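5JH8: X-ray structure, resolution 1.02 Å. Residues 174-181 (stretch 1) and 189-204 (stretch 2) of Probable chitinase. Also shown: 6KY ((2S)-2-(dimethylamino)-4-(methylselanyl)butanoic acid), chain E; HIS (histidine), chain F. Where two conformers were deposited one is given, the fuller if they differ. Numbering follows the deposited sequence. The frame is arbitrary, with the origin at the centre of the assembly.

Stretch 1, residues 174-181: QIMSYDEA
Stretch 2, residues 189-204: PVAGSDWMEDDLDYAV

Stretch 1 begins in a β-strand that enters from earlier in the chain and passes into a loop. In stretch 2 a short loop, 189-192, leads into a helix that starts at Ser193 and runs beyond Val204. Strand and helix run in roughly opposite directions, their N-to-C axes at 145° and 10.4 Å apart at closest approach. The backbones draw together toward the loops: the CA atoms of Ile175 and Leu200 lie 8.3 Å apart, those of Ser177 and Met196 5.9 Å, and those of Tyr178 and Ala191 4.5 Å. Asp179 turns the chain with phi/psi of 65/31, a left-handed conformation, between extended Tyr178 (-153/171) and helical-range Glu180 (-57/-37).

Two hydrogen bonds tie the loops together. Glu180 N donates to Val190 O at 2.9 Å (159°). Asp179 N is also 2.9 Å from Val190 O, but its angle is too poor for a bond; Tyr178 CA adds a CA-H...O contact with Val190 O at 3.3 Å. The second bond runs from Gly192 N to Glu180 OE1, 2.8 Å, so a carboxylate from the other stretch accepts an amide at the N-cap position. Glycine suits this site: with phi/psi of -62/140, an ideal CB would lie 2.8 Å from Glu180 OE1, a clash. Gly192 O then accepts from Met196 N at 2.8 Å, opening the helical i to i+4 series.

Glu180 reaches its partners through an extended side chain, chi1 and chi2 both t and chi3 -6°. Water 1 bridges the carboxylates, donating to Glu180 OE2 and Asp194 OD1 at 2.7 Å each; Asp194 has chi1 p. Asp194 OD1 also accepts a weak bond from Trp195 N at 2.8 Å.

The indole of Trp195 (chi1 t, chi2 82°) uses both face and edge. Glu180 CB sits 3.5 Å from the centroid of the Trp195 six-membered ring and only 3° off its normal, placing an aliphatic methylene over the π cloud. At the ring edge, Trp195 CZ3 meets Ser177 C at 3.4 Å and Trp195 CH2 meets Tyr178 N at 3.6 Å. Ser177 (chi1 p) keeps its CB 4.1 Å from Trp195 CZ3, so the ring edge meets the peptide between Ser177 and Tyr178.

Ile175, deposited in two conformers of which this is one, points toward the helix with chi1 m and chi2 t, bringing its CD1 to 3.3 Å from Ala203 CB and 4.2 Å from Leu200 CD2 (Leu200 chi1 m, chi2 t); the contact is tight even against alanine's single methyl. Tyr178 CB and Ala191 CB, 4.3 Å apart, add a further apolar pair. Two methyl groups pack against a carbonyl: Ala191 CB and CE of selenomethionine Met196 (t, t, m) each lie 3.4 Å from Ser177 O.

Beyond CB, Tyr178 (chi1 p, chi2 72°) reaches the ligands, with histidine NE2 at its ring edge. Its OH accepts from Gln174 NE2 at 3.0 Å and shares a 2.7 Å hydrogen bond with NE2 of the bound histidine. Asp179, chi1 m, points away from stretch 2, and its OD2 accepts from 6KY N at 2.5 Å, its carboxylate matching the ligand's amine.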

# COMPACT_ATOMS: atom_id res chain seq x y z
N GLN A 174 -1.32 6.46 -3.85
CA GLN A 174 -0.63 5.67 -2.83
C GLN A 174 0.32 4.76 -3.62
O GLN A 174 -0.12 3.76 -4.20
CB GLN A 174 -1.63 4.92 -1.95
CG GLN A 174 -1.01 4.21 -0.77
CD GLN A 174 -0.72 2.73 -1.00
OE1 GLN A 174 -1.46 2.02 -1.66
NE2 GLN A 174 0.35 2.27 -0.37
N ILE A 175 1.59 5.12 -3.67
CA ILE A 175 2.56 4.37 -4.46
C ILE A 175 3.03 3.18 -3.64
O ILE A 175 3.68 3.36 -2.60
CB ILE A 175 3.74 5.25 -4.88
CG1 ILE A 175 3.24 6.34 -5.84
CG2 ILE A 175 4.83 4.37 -5.52
CD1 ILE A 175 4.34 7.17 -6.43
N MSE A 176 2.71 1.98 -4.10
CA MSE A 176 2.97 0.76 -3.35
C MSE A 176 4.44 0.38 -3.52
O MSE A 176 4.78 -0.63 -4.20
CB MSE A 176 2.05 -0.35 -3.82
CG MSE A 176 0.60 -0.02 -3.56
SE MSE A 176 -0.65 -1.26 -4.39
CE MSE A 176 0.23 -2.92 -3.89
N SER A 177 5.32 1.20 -2.94
CA SER A 177 6.76 1.01 -3.05
C SER A 177 7.25 -0.06 -2.07
O SER A 177 8.10 0.17 -1.20
CB SER A 177 7.50 2.32 -2.87
OG SER A 177 7.14 3.02 -1.71
N TYR A 178 6.69 -1.26 -2.28
CA TYR A 178 7.06 -2.48 -1.59
C TYR A 178 6.74 -3.63 -2.53
O TYR A 178 6.15 -3.44 -3.60
CB TYR A 178 6.41 -2.58 -0.18
CG TYR A 178 4.99 -2.06 -0.08
CD1 TYR A 178 3.92 -2.74 -0.63
CD2 TYR A 178 4.73 -0.87 0.60
CE1 TYR A 178 2.62 -2.25 -0.52
CE2 TYR A 178 3.45 -0.39 0.72
CZ TYR A 178 2.40 -1.08 0.17
OH TYR A 178 1.15 -0.55 0.34
N ASP A 179 7.16 -4.83 -2.16
CA ASP A 179 7.07 -5.99 -3.04
C ASP A 179 7.94 -5.85 -4.30
O ASP A 179 7.64 -6.40 -5.35
CB ASP A 179 5.62 -6.36 -3.36
CG ASP A 179 4.88 -6.80 -2.12
OD1 ASP A 179 5.52 -7.23 -1.14
OD2 ASP A 179 3.65 -6.68 -2.15
N GLU A 180 9.06 -5.13 -4.16
CA GLU A 180 10.08 -5.14 -5.21
C GLU A 180 10.53 -6.56 -5.51
O GLU A 180 10.82 -6.91 -6.66
CB GLU A 180 11.25 -4.29 -4.74
CG GLU A 180 12.35 -4.12 -5.75
CD GLU A 180 13.58 -3.46 -5.19
OE1 GLU A 180 13.58 -3.01 -4.02
OE2 GLU A 180 14.59 -3.41 -5.94
N ALA A 181 10.63 -7.37 -4.47
CA ALA A 181 10.82 -8.80 -4.54
C ALA A 181 9.70 -9.41 -3.70
O ALA A 181 9.25 -8.79 -2.74
CB ALA A 181 12.17 -9.22 -3.95
N PRO A 189 15.82 -7.09 -1.85
CA PRO A 189 15.11 -6.06 -1.11
C PRO A 189 13.64 -6.00 -1.49
O PRO A 189 13.27 -6.04 -2.67
CB PRO A 189 15.84 -4.78 -1.51
CG PRO A 189 17.23 -5.22 -1.84
CD PRO A 189 17.07 -6.60 -2.45
N VAL A 190 12.81 -5.85 -0.47
CA VAL A 190 11.36 -5.75 -0.66
C VAL A 190 10.93 -4.32 -0.95
O VAL A 190 9.92 -4.09 -1.62
CB VAL A 190 10.66 -6.32 0.59
CG1 VAL A 190 9.16 -6.15 0.50
CG2 VAL A 190 11.05 -7.78 0.76
N ALA A 191 11.68 -3.35 -0.46
CA ALA A 191 11.38 -1.94 -0.62
C ALA A 191 12.70 -1.17 -0.68
O ALA A 191 12.95 -0.24 0.08
CB ALA A 191 10.49 -1.45 0.52
N GLY A 192 13.57 -1.57 -1.61
CA GLY A 192 14.90 -0.99 -1.67
C GLY A 192 14.82 0.50 -1.96
O GLY A 192 14.03 0.96 -2.79
N SER A 193 15.69 1.27 -1.29
CA SER A 193 15.62 2.72 -1.40
C SER A 193 16.02 3.22 -2.78
O SER A 193 15.53 4.27 -3.21
CB SER A 193 16.53 3.36 -0.36
OG SER A 193 17.86 2.90 -0.46
N ASP A 194 16.93 2.52 -3.46
CA ASP A 194 17.34 2.92 -4.80
C ASP A 194 16.17 2.78 -5.78
O ASP A 194 15.86 3.70 -6.55
CB ASP A 194 18.60 2.16 -5.23
CG ASP A 194 18.47 0.63 -5.17
OD1 ASP A 194 17.56 0.07 -4.54
OD2 ASP A 194 19.36 -0.02 -5.76
N TRP A 195 15.50 1.63 -5.74
CA TRP A 195 14.30 1.38 -6.52
C TRP A 195 13.19 2.36 -6.15
O TRP A 195 12.52 2.92 -7.03
CB TRP A 195 13.90 -0.07 -6.26
CG TRP A 195 12.59 -0.53 -6.76
CD1 TRP A 195 12.31 -0.94 -8.04
CD2 TRP A 195 11.38 -0.74 -6.00
NE1 TRP A 195 11.00 -1.37 -8.13
CE2 TRP A 195 10.41 -1.24 -6.89
CE3 TRP A 195 11.03 -0.55 -4.66
CZ2 TRP A 195 9.11 -1.56 -6.48
CZ3 TRP A 195 9.75 -0.87 -4.25
CH2 TRP A 195 8.80 -1.37 -5.16
N MSE A 196 12.97 2.58 -4.85
CA MSE A 196 11.96 3.51 -4.38
C MSE A 196 12.22 4.91 -4.91
O MSE A 196 11.29 5.57 -5.35
CB MSE A 196 11.90 3.52 -2.84
CG MSE A 196 10.85 4.45 -2.29
SE MSE A 196 10.78 4.40 -0.34
CE MSE A 196 10.34 2.53 -0.08
N GLU A 197 13.48 5.36 -4.85
CA GLU A 197 13.80 6.70 -5.34
C GLU A 197 13.61 6.79 -6.85
O GLU A 197 13.11 7.81 -7.35
CB GLU A 197 15.22 7.07 -4.94
CG GLU A 197 15.31 7.38 -3.45
CD GLU A 197 16.73 7.54 -2.94
OE1 GLU A 197 17.62 7.87 -3.75
OE2 GLU A 197 16.95 7.32 -1.73
N ASP A 198 13.98 5.75 -7.59
CA ASP A 198 13.68 5.75 -9.02
C ASP A 198 12.18 5.85 -9.25
O ASP A 198 11.72 6.57 -10.14
CB ASP A 198 14.20 4.48 -9.70
CG ASP A 198 15.71 4.42 -9.80
OD1 ASP A 198 16.39 5.46 -9.65
OD2 ASP A 198 16.24 3.33 -10.08
N ASP A 199 11.40 5.10 -8.47
CA ASP A 199 9.95 5.13 -8.63
C ASP A 199 9.38 6.51 -8.29
O ASP A 199 8.48 7.00 -8.98
CB ASP A 199 9.30 4.10 -7.71
CG ASP A 199 9.74 2.67 -7.95
OD1 ASP A 199 10.17 2.31 -9.05
OD2 ASP A 199 9.56 1.89 -6.96
N LEU A 200 9.89 7.13 -7.22
CA LEU A 200 9.41 8.45 -6.81
C LEU A 200 9.84 9.53 -7.80
O LEU A 200 9.06 10.44 -8.10
CB LEU A 200 9.88 8.77 -5.40
CG LEU A 200 9.22 7.93 -4.30
CD1 LEU A 200 9.89 8.23 -2.98
CD2 LEU A 200 7.73 8.21 -4.19
N ASP A 201 11.05 9.44 -8.35
CA ASP A 201 11.47 10.38 -9.39
C ASP A 201 10.48 10.33 -10.54
O ASP A 201 10.07 11.36 -11.09
CB ASP A 201 12.85 9.98 -9.94
CG ASP A 201 14.00 10.24 -8.98
OD1 ASP A 201 13.81 10.87 -7.95
OD2 ASP A 201 15.13 9.83 -9.32
N TYR A 202 10.12 9.12 -10.96
CA TYR A 202 9.19 8.93 -12.06
C TYR A 202 7.84 9.53 -11.71
O TYR A 202 7.23 10.23 -12.52
CB TYR A 202 9.09 7.42 -12.33
CG TYR A 202 8.06 7.01 -13.37
CD1 TYR A 202 8.37 7.00 -14.71
CD2 TYR A 202 6.79 6.63 -12.99
CE1 TYR A 202 7.44 6.64 -15.64
CE2 TYR A 202 5.83 6.28 -13.92
CZ TYR A 202 6.17 6.27 -15.24
OH TYR A 202 5.21 5.92 -16.16
N ALA A 203 7.35 9.26 -10.49
CA ALA A 203 6.03 9.73 -10.08
C ALA A 203 5.97 11.25 -10.00
O ALA A 203 5.00 11.84 -10.50
CB ALA A 203 5.66 9.10 -8.74
N VAL A 204 6.96 11.90 -9.38
CA VAL A 204 6.86 13.34 -9.14
C VAL A 204 7.12 14.15 -10.40
O VAL A 204 6.74 15.33 -10.47
CB VAL A 204 7.71 13.85 -7.96
CG1 VAL A 204 7.40 13.08 -6.68
CG2 VAL A 204 9.19 13.78 -8.27
N 6KY E . 2.06 -7.16 -0.23
CA 6KY E . 0.97 -7.72 -1.08
C 6KY E . -0.37 -7.46 -0.44
O 6KY E . -0.67 -8.01 0.61
CB 6KY E . 1.15 -9.23 -1.37
CG 6KY E . 2.42 -9.51 -2.18
SE 6KY E . 2.64 -11.39 -2.71
CE 6KY E . 3.17 -12.06 -0.95
CN1 6KY E . 2.32 -7.92 1.01
CN2 6KY E . 1.82 -5.74 0.14
N HIS F . -1.17 -6.57 -1.05
CA HIS F . -2.48 -6.22 -0.52
C HIS F . -3.42 -7.42 -0.64
O HIS F . -3.22 -8.32 -1.47
CB HIS F . -3.05 -5.00 -1.25
CG HIS F . -2.33 -3.72 -0.93
ND1 HIS F . -2.88 -2.48 -1.18
CD2 HIS F . -1.11 -3.49 -0.40
CE1 HIS F . -2.04 -1.54 -0.80
NE2 HIS F . -0.94 -2.13 -0.34
OXT HIS F . -4.40 -7.50 0.10
O HOH W 1 16.70 -2.54 -4.54